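Local coordinates for protein exocyst complex component EXO70 (Saccharomyces cerevisiae, PDB 2B1E) that acts in the secretory pathway as a subunit of the exocyst, the complex that tethers secretory vesicles to sites of exocytosis, and takes part in exocyst assembly, at residues V88-I93 with W125-F130; F112-D117 with V198-S203; E349-L354 with L383-Q388; D462-L467 with I523-P528. All coordinates share one frame; numbering follows the deposited sequence.

Contact 1: residues V88-I93 with W125-F130; sequences VYFISI and WILDYF
Phe90 and Ile126 form the close-packed heart of this crossing between helices 66-94 and 117-132. Here the CG2 methyl of Ile126 lies 3.5 Å from Phe90 CD1, approaching the ring obliquely, while the two side chains slide past each other in opposite directions. Ile126 uses both branches: CG2, anti to the backbone N, meets the ring, and CD1, at the end of the extended other branch, lies 4.0 Å from Phe90 CB. Farther out, the end of the phenylalanine ring crosses Leu127 at about a right angle, Phe90 CZ standing 3.9 Å from Leu127 CD2. Ile139 of helix 136-155 touches both Phe90 and Leu127 and so adds a third helix to the cluster.

Tyr89 marks the looser margin. Its CD2 meets Ile126 CD1 at the ring edge, 4.1 Å away, and its hydroxyl is hydrogen-bonded to Asn34; the residue remains partly exposed. The segment axes approach to 10.9 Å and run roughly antiparallel, at 144°, a spacing that accommodates large side chains between the backbones. Since carbon atoms make every close approach across the pair, the two helices are held here by shape fit and burial of apolar surface, with polar bonding left to the periphery.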
# COMPACT_ATOMS: atom_id res chain seq x y z
N VAL A 88 -23.08 9.56 42.93
CA VAL A 88 -23.31 10.86 42.29
C VAL A 88 -21.97 11.61 42.21
O VAL A 88 -21.61 12.18 41.17
CB VAL A 88 -24.31 11.73 43.12
CG1 VAL A 88 -24.35 13.15 42.55
CG2 VAL A 88 -25.69 11.11 43.08
N TYR A 89 -21.25 11.60 43.32
CA TYR A 89 -19.96 12.28 43.42
C TYR A 89 -18.95 11.67 42.45
O TYR A 89 -18.16 12.39 41.82
CB TYR A 89 -19.44 12.15 44.85
CG TYR A 89 -18.34 13.12 45.21
CD1 TYR A 89 -18.63 14.43 45.58
CD2 TYR A 89 -17.01 12.71 45.22
CE1 TYR A 89 -17.63 15.31 45.96
CE2 TYR A 89 -16.00 13.58 45.59
CZ TYR A 89 -16.32 14.88 45.96
OH TYR A 89 -15.32 15.73 46.37
N PHE A 90 -18.96 10.34 42.36
CA PHE A 90 -18.07 9.59 41.47
C PHE A 90 -18.32 10.00 40.01
O PHE A 90 -17.40 10.34 39.27
CB PHE A 90 -18.35 8.09 41.66
CG PHE A 90 -17.40 7.17 40.91
CD1 PHE A 90 -16.09 6.98 41.34
CD2 PHE A 90 -17.86 6.44 39.81
CE1 PHE A 90 -15.24 6.05 40.69
CE2 PHE A 90 -17.02 5.52 39.15
CZ PHE A 90 -15.72 5.33 39.60
N ILE A 91 -19.59 9.94 39.62
CA ILE A 91 -20.01 10.28 38.27
C ILE A 91 -19.70 11.75 37.95
O ILE A 91 -19.34 12.11 36.83
CB ILE A 91 -21.53 10.01 38.11
CG1 ILE A 91 -21.80 8.50 38.18
CG2 ILE A 91 -22.02 10.56 36.80
CD1 ILE A 91 -23.28 8.13 38.26
N SER A 92 -19.85 12.61 38.95
CA SER A 92 -19.58 14.01 38.74
C SER A 92 -18.11 14.25 38.40
O SER A 92 -17.79 14.99 37.46
CB SER A 92 -19.96 14.80 39.99
OG SER A 92 -19.65 16.16 39.81
N ILE A 93 -17.20 13.64 39.16
CA ILE A 93 -15.78 13.80 38.90
C ILE A 93 -15.45 13.30 37.49
O ILE A 93 -14.72 13.95 36.74
CB ILE A 93 -14.92 13.02 39.92
CG1 ILE A 93 -15.06 13.66 41.30
CG2 ILE A 93 -13.46 13.02 39.50
CD1 ILE A 93 -14.25 12.96 42.38
N TRP A 125 -10.51 5.86 45.52
CA TRP A 125 -11.05 5.62 46.85
C TRP A 125 -12.48 5.10 46.78
O TRP A 125 -12.86 4.24 47.56
CB TRP A 125 -11.02 6.91 47.68
CG TRP A 125 -11.37 6.71 49.13
CD1 TRP A 125 -12.61 6.84 49.71
CD2 TRP A 125 -10.48 6.32 50.19
NE1 TRP A 125 -12.54 6.56 51.05
CE2 TRP A 125 -11.25 6.23 51.37
CE3 TRP A 125 -9.11 6.03 50.24
CZ2 TRP A 125 -10.69 5.87 52.61
CZ3 TRP A 125 -8.55 5.66 51.47
CH2 TRP A 125 -9.34 5.59 52.63
N ILE A 126 -13.26 5.62 45.84
CA ILE A 126 -14.64 5.21 45.69
C ILE A 126 -14.74 3.82 45.08
O ILE A 126 -15.57 3.01 45.48
CB ILE A 126 -15.45 6.27 44.89
CG1 ILE A 126 -15.55 7.56 45.73
CG2 ILE A 126 -16.87 5.76 44.58
CD1 ILE A 126 -16.15 8.74 44.98
N LEU A 127 -13.87 3.53 44.11
CA LEU A 127 -13.84 2.20 43.50
C LEU A 127 -13.53 1.18 44.58
O LEU A 127 -14.18 0.13 44.66
CB LEU A 127 -12.77 2.12 42.42
CG LEU A 127 -13.19 2.75 41.10
CD1 LEU A 127 -11.96 3.00 40.26
CD2 LEU A 127 -14.20 1.84 40.38
N ASP A 128 -12.52 1.48 45.40
CA ASP A 128 -12.14 0.58 46.48
C ASP A 128 -13.27 0.43 47.49
O ASP A 128 -13.53 -0.66 47.99
CB ASP A 128 -10.88 1.09 47.19
CG ASP A 128 -9.61 0.77 46.41
OD1 ASP A 128 -9.48 -0.37 45.90
OD2 ASP A 128 -8.73 1.64 46.32
N TYR A 129 -13.94 1.53 47.79
CA TYR A 129 -15.06 1.46 48.72
C TYR A 129 -16.10 0.45 48.21
O TYR A 129 -16.52 -0.46 48.93
CB TYR A 129 -15.75 2.83 48.86
CG TYR A 129 -16.98 2.76 49.73
CD1 TYR A 129 -16.89 2.88 51.12
CD2 TYR A 129 -18.24 2.49 49.18
CE1 TYR A 129 -18.03 2.74 51.94
CE2 TYR A 129 -19.36 2.34 49.97
CZ TYR A 129 -19.25 2.47 51.35
OH TYR A 129 -20.37 2.31 52.11
N PHE A 130 -16.53 0.60 46.96
CA PHE A 130 -17.55 -0.30 46.43
C PHE A 130 -17.07 -1.72 46.15
O PHE A 130 -17.86 -2.67 46.22
CB PHE A 130 -18.22 0.32 45.22
CG PHE A 130 -19.21 1.40 45.58
CD1 PHE A 130 -20.37 1.09 46.30
CD2 PHE A 130 -18.98 2.73 45.23
CE1 PHE A 130 -21.27 2.08 46.67
CE2 PHE A 130 -19.87 3.72 45.59
CZ PHE A 130 -21.02 3.40 46.32

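Contact 2: residues F112-D117 with V198-S203; sequences FPYYED and VDDLYS
Tyr114 reaches out of the loop between helices 102-108 and 117-132 and ends on Asp200, in the last turn of helix 180-201. Its hydroxyl donates to the carboxylate, with Tyr114 OH and Asp200 OD2 2.6 Å apart. The ring and carboxylate planes are inclined at 59°, so the two flat groups do not stack; the acid oxygen instead lies near the ring plane, at its edge, and comes within 3.5 Å of Tyr114 CE2. On the aspartate, the hydroxyl arrives on the anti side of OD2 and is displaced 30° from the carboxylate plane.

The side chains come from different directions. Tyr114 has CG trans to its backbone N (chi1 -165°), which extends the ring from the loop toward the helix, whereas the Asp200 carboxylate is carried beside its own backbone N. Leu120 of helix 117-132 touches both side chains, and Leu197, one turn before Asp200, packs on the tyrosine, so the polar pair rests on an apolar base. Replacing Tyr114 with a phenylalanine would probably leave Asp200 OD2 without this donor.

Asp117 OD1 lies 6.3 Å from Asp200 OD2, and a second acid at this distance could slightly raise the negative potential at Asp200, which the tyrosine donor would offset. Buried area is small, 79 Å², and the contact lies at the surface. It is a side-chain tie between an interhelical loop and the C-terminal turn of a helix, within the elongated, all-helical rod of Exo70.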
# COMPACT_ATOMS: atom_id res chain seq x y z
N PHE A 112 -4.64 15.53 25.38
CA PHE A 112 -6.05 15.54 25.73
C PHE A 112 -6.20 15.88 27.21
O PHE A 112 -5.24 15.80 27.97
CB PHE A 112 -6.68 14.17 25.45
CG PHE A 112 -6.74 13.81 24.00
CD1 PHE A 112 -6.47 14.77 23.02
CD2 PHE A 112 -7.11 12.53 23.60
CE1 PHE A 112 -6.56 14.45 21.66
CE2 PHE A 112 -7.20 12.20 22.25
CZ PHE A 112 -6.93 13.16 21.28
N PRO A 113 -7.40 16.30 27.63
CA PRO A 113 -7.57 16.64 29.04
C PRO A 113 -7.42 15.37 29.87
O PRO A 113 -7.65 14.27 29.35
CB PRO A 113 -9.01 17.17 29.10
CG PRO A 113 -9.26 17.66 27.72
CD PRO A 113 -8.60 16.62 26.85
N TYR A 114 -7.04 15.51 31.13
CA TYR A 114 -6.90 14.35 32.00
C TYR A 114 -7.20 14.77 33.43
O TYR A 114 -6.92 15.91 33.81
CB TYR A 114 -5.48 13.79 31.93
CG TYR A 114 -5.34 12.40 32.52
CD1 TYR A 114 -5.97 11.30 31.93
CD2 TYR A 114 -4.57 12.18 33.66
CE1 TYR A 114 -5.83 10.02 32.47
CE2 TYR A 114 -4.43 10.91 34.21
CZ TYR A 114 -5.06 9.84 33.61
OH TYR A 114 -4.90 8.58 34.14
N TYR A 115 -7.79 13.87 34.22
CA TYR A 115 -8.14 14.17 35.60
C TYR A 115 -6.92 14.56 36.42
O TYR A 115 -5.82 14.07 36.18
CB TYR A 115 -8.80 12.96 36.25
CG TYR A 115 -10.04 12.49 35.51
CD1 TYR A 115 -11.20 13.27 35.48
CD2 TYR A 115 -10.05 11.26 34.85
CE1 TYR A 115 -12.34 12.84 34.80
CE2 TYR A 115 -11.19 10.82 34.17
CZ TYR A 115 -12.33 11.62 34.15
OH TYR A 115 -13.47 11.17 33.51
N GLU A 116 -7.10 15.46 37.38
CA GLU A 116 -5.99 15.87 38.21
C GLU A 116 -5.71 14.73 39.18
O GLU A 116 -6.57 13.87 39.38
CB GLU A 116 -6.32 17.16 38.97
CG GLU A 116 -7.69 17.15 39.64
CD GLU A 116 -8.05 18.49 40.26
OE1 GLU A 116 -7.89 19.54 39.58
OE2 GLU A 116 -8.52 18.50 41.41
N ASP A 117 -4.52 14.72 39.76
CA ASP A 117 -4.13 13.67 40.69
C ASP A 117 -5.11 13.50 41.84
O ASP A 117 -5.45 12.37 42.22
CB ASP A 117 -2.73 13.97 41.24
CG ASP A 117 -1.62 13.67 40.25
OD1 ASP A 117 -1.91 13.51 39.05
OD2 ASP A 117 -0.46 13.59 40.68
N VAL A 198 -6.78 3.50 33.58
CA VAL A 198 -6.99 2.25 34.31
C VAL A 198 -5.76 1.94 35.16
O VAL A 198 -5.89 1.51 36.31
CB VAL A 198 -7.27 1.07 33.34
CG1 VAL A 198 -7.20 -0.25 34.11
CG2 VAL A 198 -8.65 1.23 32.71
N ASP A 199 -4.57 2.14 34.61
CA ASP A 199 -3.35 1.89 35.38
C ASP A 199 -3.29 2.83 36.57
O ASP A 199 -2.81 2.45 37.64
CB ASP A 199 -2.11 2.09 34.51
CG ASP A 199 -1.86 0.92 33.57
OD1 ASP A 199 -2.57 -0.10 33.69
OD2 ASP A 199 -0.96 1.03 32.71
N ASP A 200 -3.77 4.06 36.40
CA ASP A 200 -3.75 5.03 37.49
C ASP A 200 -4.80 4.73 38.56
O ASP A 200 -4.57 4.95 39.74
CB ASP A 200 -3.99 6.47 36.97
CG ASP A 200 -2.73 7.14 36.44
OD1 ASP A 200 -1.61 6.63 36.67
OD2 ASP A 200 -2.87 8.20 35.80
N LEU A 201 -5.95 4.23 38.13
CA LEU A 201 -7.06 3.97 39.04
C LEU A 201 -7.01 2.73 39.92
O LEU A 201 -7.59 2.72 41.00
CB LEU A 201 -8.37 3.97 38.24
CG LEU A 201 -8.82 5.30 37.63
CD1 LEU A 201 -10.12 5.10 36.87
CD2 LEU A 201 -9.01 6.34 38.75
N TYR A 202 -6.34 1.68 39.46
CA TYR A 202 -6.29 0.43 40.23
C TYR A 202 -4.89 0.10 40.70
O TYR A 202 -3.92 0.78 40.34
CB TYR A 202 -6.79 -0.72 39.37
CG TYR A 202 -8.26 -0.64 39.03
CD1 TYR A 202 -9.22 -1.13 39.91
CD2 TYR A 202 -8.68 -0.07 37.84
CE1 TYR A 202 -10.57 -1.05 39.60
CE2 TYR A 202 -10.03 0.01 37.52
CZ TYR A 202 -10.97 -0.48 38.41
OH TYR A 202 -12.30 -0.41 38.11
N SER A 203 -4.78 -0.95 41.50
CA SER A 203 -3.49 -1.41 41.98
C SER A 203 -2.81 -2.01 40.76
O SER A 203 -3.48 -2.38 39.79
CB SER A 203 -3.66 -2.46 43.09
OG SER A 203 -4.22 -1.86 44.25

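Contact 3: residues E349-L354 with L383-Q388; sequences EKEYTL and LERKAQ
A surface salt bridge links the loop that precedes helix 364-391 to the later part of that same helix. Glu351, at the end of the short 3-10 segment 349-351, presents its carboxylate to the guanidinium of Arg385, with Glu351 OE2 2.9 Å from Arg385 NH2. The associated hydrogen bond is weak, its N-H...O angle being only 128°. OE2 approaches at the edge of the guanidinium, near its plane, yet the carboxylate is turned 43° from that plane. The second oxygen is therefore less well placed: Glu351 OE1 stays 3.5 Å from Arg385 NH2 and 4.1 Å from Arg385 NH1. The pairing is consequently one-sided, without the two matched bonds of a bidentate bridge.

Arg385 leaves its helix as an extended chain, then bends at chi3 (-70°), which swings the guanidinium across the approaching glutamate. Glu351 continues straight beyond CG, and the two side chains meet at about a right angle.

Within the helix, Gln388 NE2 donates to Glu384 OE2 over 2.7 Å, the acceptor lying in the amide plane of Gln388. That carboxylate is gripped further by the hydroxyls of Tyr452 and Tyr455 on helix 440-473, and the two polar groups are buried, unlike the partly exposed salt bridge. Around the contact, Glu351 touches Val381 and Thr353 touches Leu448 and Arg451, setting the loop against helices 364-391 and 440-473, while Leu383 touches Ile417 and Asn420 and joins helix 364-391 to helix 410-429.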
# COMPACT_ATOMS: atom_id res chain seq x y z
N GLU A 349 7.54 -17.31 -19.74
CA GLU A 349 8.88 -16.79 -19.43
C GLU A 349 9.53 -15.95 -20.51
O GLU A 349 10.00 -14.84 -20.25
CB GLU A 349 9.81 -17.95 -19.07
CG GLU A 349 9.44 -18.67 -17.79
CD GLU A 349 10.28 -19.91 -17.55
OE1 GLU A 349 10.11 -20.54 -16.49
OE2 GLU A 349 11.10 -20.26 -18.43
N LYS A 350 9.57 -16.47 -21.74
CA LYS A 350 10.21 -15.75 -22.83
C LYS A 350 9.68 -14.34 -22.99
O LYS A 350 10.36 -13.48 -23.55
CB LYS A 350 10.06 -16.51 -24.15
CG LYS A 350 8.76 -16.24 -24.91
CD LYS A 350 8.94 -16.57 -26.40
CE LYS A 350 7.71 -16.20 -27.22
NZ LYS A 350 7.95 -16.35 -28.69
N GLU A 351 8.47 -14.10 -22.48
CA GLU A 351 7.84 -12.78 -22.57
C GLU A 351 8.25 -11.80 -21.48
O GLU A 351 7.69 -10.69 -21.40
CB GLU A 351 6.32 -12.93 -22.56
CG GLU A 351 5.73 -13.31 -23.91
CD GLU A 351 4.22 -13.39 -23.88
OE1 GLU A 351 3.58 -12.51 -23.26
OE2 GLU A 351 3.67 -14.32 -24.50
N TYR A 352 9.19 -12.19 -20.64
CA TYR A 352 9.65 -11.30 -19.57
C TYR A 352 11.16 -11.19 -19.61
O TYR A 352 11.83 -12.04 -20.18
CB TYR A 352 9.19 -11.80 -18.20
CG TYR A 352 7.69 -11.89 -18.08
CD1 TYR A 352 7.00 -13.01 -18.54
CD2 TYR A 352 6.95 -10.84 -17.53
CE1 TYR A 352 5.62 -13.08 -18.47
CE2 TYR A 352 5.56 -10.90 -17.46
CZ TYR A 352 4.91 -12.02 -17.93
OH TYR A 352 3.54 -12.09 -17.88
N THR A 353 11.70 -10.13 -19.02
CA THR A 353 13.14 -9.94 -19.02
C THR A 353 13.79 -10.35 -17.71
O THR A 353 14.95 -10.01 -17.46
CB THR A 353 13.49 -8.48 -19.35
OG1 THR A 353 12.72 -7.59 -18.54
CG2 THR A 353 13.21 -8.19 -20.82
N LEU A 354 13.05 -11.07 -16.88
CA LEU A 354 13.59 -11.55 -15.60
C LEU A 354 14.60 -12.66 -15.86
O LEU A 354 14.26 -13.67 -16.48
CB LEU A 354 12.46 -12.10 -14.72
CG LEU A 354 12.97 -12.80 -13.45
CD1 LEU A 354 13.64 -11.77 -12.55
CD2 LEU A 354 11.82 -13.47 -12.73
N LEU A 383 1.80 -4.72 -26.66
CA LEU A 383 1.74 -3.78 -27.77
C LEU A 383 2.31 -4.51 -28.99
O LEU A 383 1.85 -4.30 -30.11
CB LEU A 383 2.58 -2.54 -27.51
CG LEU A 383 1.97 -1.46 -26.62
CD1 LEU A 383 2.97 -0.34 -26.41
CD2 LEU A 383 0.68 -0.93 -27.27
N GLU A 384 3.31 -5.36 -28.78
CA GLU A 384 3.91 -6.11 -29.89
C GLU A 384 2.90 -7.11 -30.45
O GLU A 384 2.75 -7.24 -31.67
CB GLU A 384 5.16 -6.89 -29.45
CG GLU A 384 6.01 -7.27 -30.66
CD GLU A 384 6.93 -8.46 -30.45
OE1 GLU A 384 7.53 -8.60 -29.35
OE2 GLU A 384 7.07 -9.25 -31.40
N ARG A 385 2.25 -7.85 -29.55
CA ARG A 385 1.26 -8.83 -29.96
C ARG A 385 0.18 -8.17 -30.81
O ARG A 385 -0.18 -8.67 -31.88
CB ARG A 385 0.62 -9.48 -28.72
CG ARG A 385 -0.54 -10.42 -29.06
CD ARG A 385 -1.04 -11.18 -27.84
NE ARG A 385 -0.08 -12.19 -27.38
CZ ARG A 385 0.86 -11.99 -26.47
NH1 ARG A 385 0.99 -10.81 -25.88
NH2 ARG A 385 1.68 -12.98 -26.13
N LYS A 386 -0.33 -7.04 -30.35
CA LYS A 386 -1.35 -6.32 -31.09
C LYS A 386 -0.84 -5.85 -32.44
O LYS A 386 -1.54 -5.91 -33.44
CB LYS A 386 -1.84 -5.12 -30.30
CG LYS A 386 -2.87 -4.31 -31.07
CD LYS A 386 -3.28 -3.07 -30.34
CE LYS A 386 -2.23 -1.99 -30.40
NZ LYS A 386 -2.77 -0.77 -29.74
N ALA A 387 0.40 -5.38 -32.48
CA ALA A 387 0.99 -4.92 -33.72
C ALA A 387 1.10 -6.07 -34.72
O ALA A 387 0.81 -5.91 -35.90
CB ALA A 387 2.37 -4.32 -33.47
N GLN A 388 1.52 -7.25 -34.25
CA GLN A 388 1.64 -8.40 -35.13
C GLN A 388 0.29 -8.81 -35.72
O GLN A 388 0.18 -9.14 -36.90
CB GLN A 388 2.29 -9.58 -34.39
CG GLN A 388 3.82 -9.46 -34.33
CD GLN A 388 4.50 -10.75 -33.92
OE1 GLN A 388 4.16 -11.83 -34.40
NE2 GLN A 388 5.49 -10.65 -33.03

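Contact 4: residues D462-L467 with I523-P528; sequences DLTANL and ISLVMP
Thr464 carries its side of the contact with both branches, directed at the turn that holds Leu525 and Val526. Its methyl, CG2, rests 3.6 Å from the backbone Leu525 O and 4.0 Å from Val526 CA, so it packs against main chain as much as side chain. Beside it, Thr464 OG1 lies 3.9 Å from Leu525 CG, a packing approach. Val526 CG2 meets the threonine methyl more distantly, at 4.1 Å. The small residue allows the backbones of helices 440-473 and 512-537 to come close, with the Thr464 and Val526 CA atoms 6.4 Å apart, within the helical bundle near the C-terminal end of the Exo70 rod.

The hydroxyl is turned back to its own helix: at chi1 57° OG1 sits between the backbone N and the carbonyl carbon, where it bonds to Arg461 O. With OG1 held there, CG2 is left as the branch that meets Leu525 O and Val526. An alanine here, lacking OG1 and CG2, would probably open a gap against Leu525 and Val526 and leave Arg461 O without this side-chain donor. Farther out, Trp460 touches Leu525 and Val526, Met529 reaches Thr464, and Leu463 packs on Phe493 and Leu500 of helix 483-504.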
# COMPACT_ATOMS: atom_id res chain seq x y z
N ASP A 462 19.66 -10.06 -42.41
CA ASP A 462 19.26 -10.92 -43.54
C ASP A 462 20.01 -10.51 -44.81
O ASP A 462 20.49 -11.35 -45.57
CB ASP A 462 17.75 -10.80 -43.79
CG ASP A 462 16.92 -11.36 -42.64
OD1 ASP A 462 17.51 -11.92 -41.70
OD2 ASP A 462 15.68 -11.24 -42.69
N LEU A 463 20.11 -9.21 -45.03
CA LEU A 463 20.82 -8.67 -46.19
C LEU A 463 22.27 -9.15 -46.24
O LEU A 463 22.74 -9.65 -47.27
CB LEU A 463 20.81 -7.14 -46.13
CG LEU A 463 21.57 -6.39 -47.24
CD1 LEU A 463 20.92 -6.69 -48.57
CD2 LEU A 463 21.54 -4.91 -46.99
N THR A 464 22.99 -8.98 -45.13
CA THR A 464 24.38 -9.39 -45.08
C THR A 464 24.54 -10.91 -45.12
O THR A 464 25.52 -11.42 -45.67
CB THR A 464 25.10 -8.81 -43.84
OG1 THR A 464 24.42 -9.21 -42.65
CG2 THR A 464 25.13 -7.28 -43.91
N ALA A 465 23.58 -11.63 -44.55
CA ALA A 465 23.64 -13.09 -44.57
C ALA A 465 23.47 -13.57 -46.02
O ALA A 465 24.18 -14.48 -46.47
CB ALA A 465 22.53 -13.69 -43.69
N ASN A 466 22.55 -12.95 -46.75
CA ASN A 466 22.32 -13.32 -48.14
C ASN A 466 23.58 -13.11 -48.97
O ASN A 466 23.95 -13.95 -49.78
CB ASN A 466 21.18 -12.52 -48.75
CG ASN A 466 19.83 -12.87 -48.16
OD1 ASN A 466 19.62 -14.00 -47.69
ND2 ASN A 466 18.90 -11.92 -48.19
N LEU A 467 24.24 -11.97 -48.75
CA LEU A 467 25.46 -11.63 -49.47
C LEU A 467 26.57 -12.62 -49.14
O LEU A 467 27.27 -13.10 -50.02
CB LEU A 467 25.91 -10.22 -49.10
CG LEU A 467 27.14 -9.67 -49.84
CD1 LEU A 467 26.83 -9.61 -51.34
CD2 LEU A 467 27.50 -8.28 -49.31
N ILE A 523 25.96 0.10 -39.37
CA ILE A 523 27.26 0.25 -40.02
C ILE A 523 28.19 -0.92 -39.67
O ILE A 523 28.86 -1.45 -40.55
CB ILE A 523 27.91 1.61 -39.63
CG1 ILE A 523 27.09 2.76 -40.24
CG2 ILE A 523 29.37 1.67 -40.12
CD1 ILE A 523 27.59 4.16 -39.87
N SER A 524 28.21 -1.33 -38.40
CA SER A 524 29.05 -2.45 -37.97
C SER A 524 28.73 -3.75 -38.71
O SER A 524 29.61 -4.60 -38.91
CB SER A 524 28.88 -2.72 -36.47
OG SER A 524 29.72 -1.88 -35.70
N LEU A 525 27.48 -3.90 -39.11
CA LEU A 525 27.03 -5.11 -39.79
C LEU A 525 27.29 -5.07 -41.29
O LEU A 525 27.80 -6.02 -41.88
CB LEU A 525 25.54 -5.29 -39.50
CG LEU A 525 24.81 -6.58 -39.85
CD1 LEU A 525 25.49 -7.78 -39.20
CD2 LEU A 525 23.38 -6.45 -39.34
N VAL A 526 26.93 -3.95 -41.91
CA VAL A 526 27.08 -3.81 -43.35
C VAL A 526 28.47 -3.48 -43.91
O VAL A 526 28.93 -4.13 -44.85
CB VAL A 526 26.10 -2.73 -43.86
CG1 VAL A 526 26.33 -2.47 -45.34
CG2 VAL A 526 24.68 -3.17 -43.62
N MET A 527 29.14 -2.48 -43.34
CA MET A 527 30.43 -2.08 -43.91
C MET A 527 31.59 -3.07 -43.90
O MET A 527 32.26 -3.23 -44.91
CB MET A 527 30.86 -0.73 -43.34
CG MET A 527 29.96 0.44 -43.79
SD MET A 527 29.55 0.49 -45.56
CE MET A 527 31.21 0.24 -46.32
N PRO A 528 31.85 -3.75 -42.76
CA PRO A 528 32.97 -4.68 -42.83
C PRO A 528 32.77 -5.72 -43.93
O PRO A 528 33.70 -6.03 -44.68
CB PRO A 528 32.98 -5.30 -41.43
CG PRO A 528 32.52 -4.15 -40.56
CD PRO A 528 31.36 -3.58 -41.38

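How the contacts relate
From the N terminus, contact 1 joins helices 66-94 and 117-132. Before its second segment is reached, the chain passes through 112-117, which opens contact 2 and closes it only at 198-203, so these two loops cross. They also touch, Leu127 CD2 lying 3.7 Å from Tyr202 OH, and together they tie helices 66-94, 117-132 and 180-201 to the intervening loop. Contact 3 follows as a short local closure, helix 364-391 returning to the 349-354 loop that precedes it. Contact 4 then joins helices 440-473 and 512-537. Contacts 3 and 4 lie in series, centres about 27 Å apart, across the chain's centre from contacts 1 and 2; the centres of contacts 1 and 4 are about 98 Å apart.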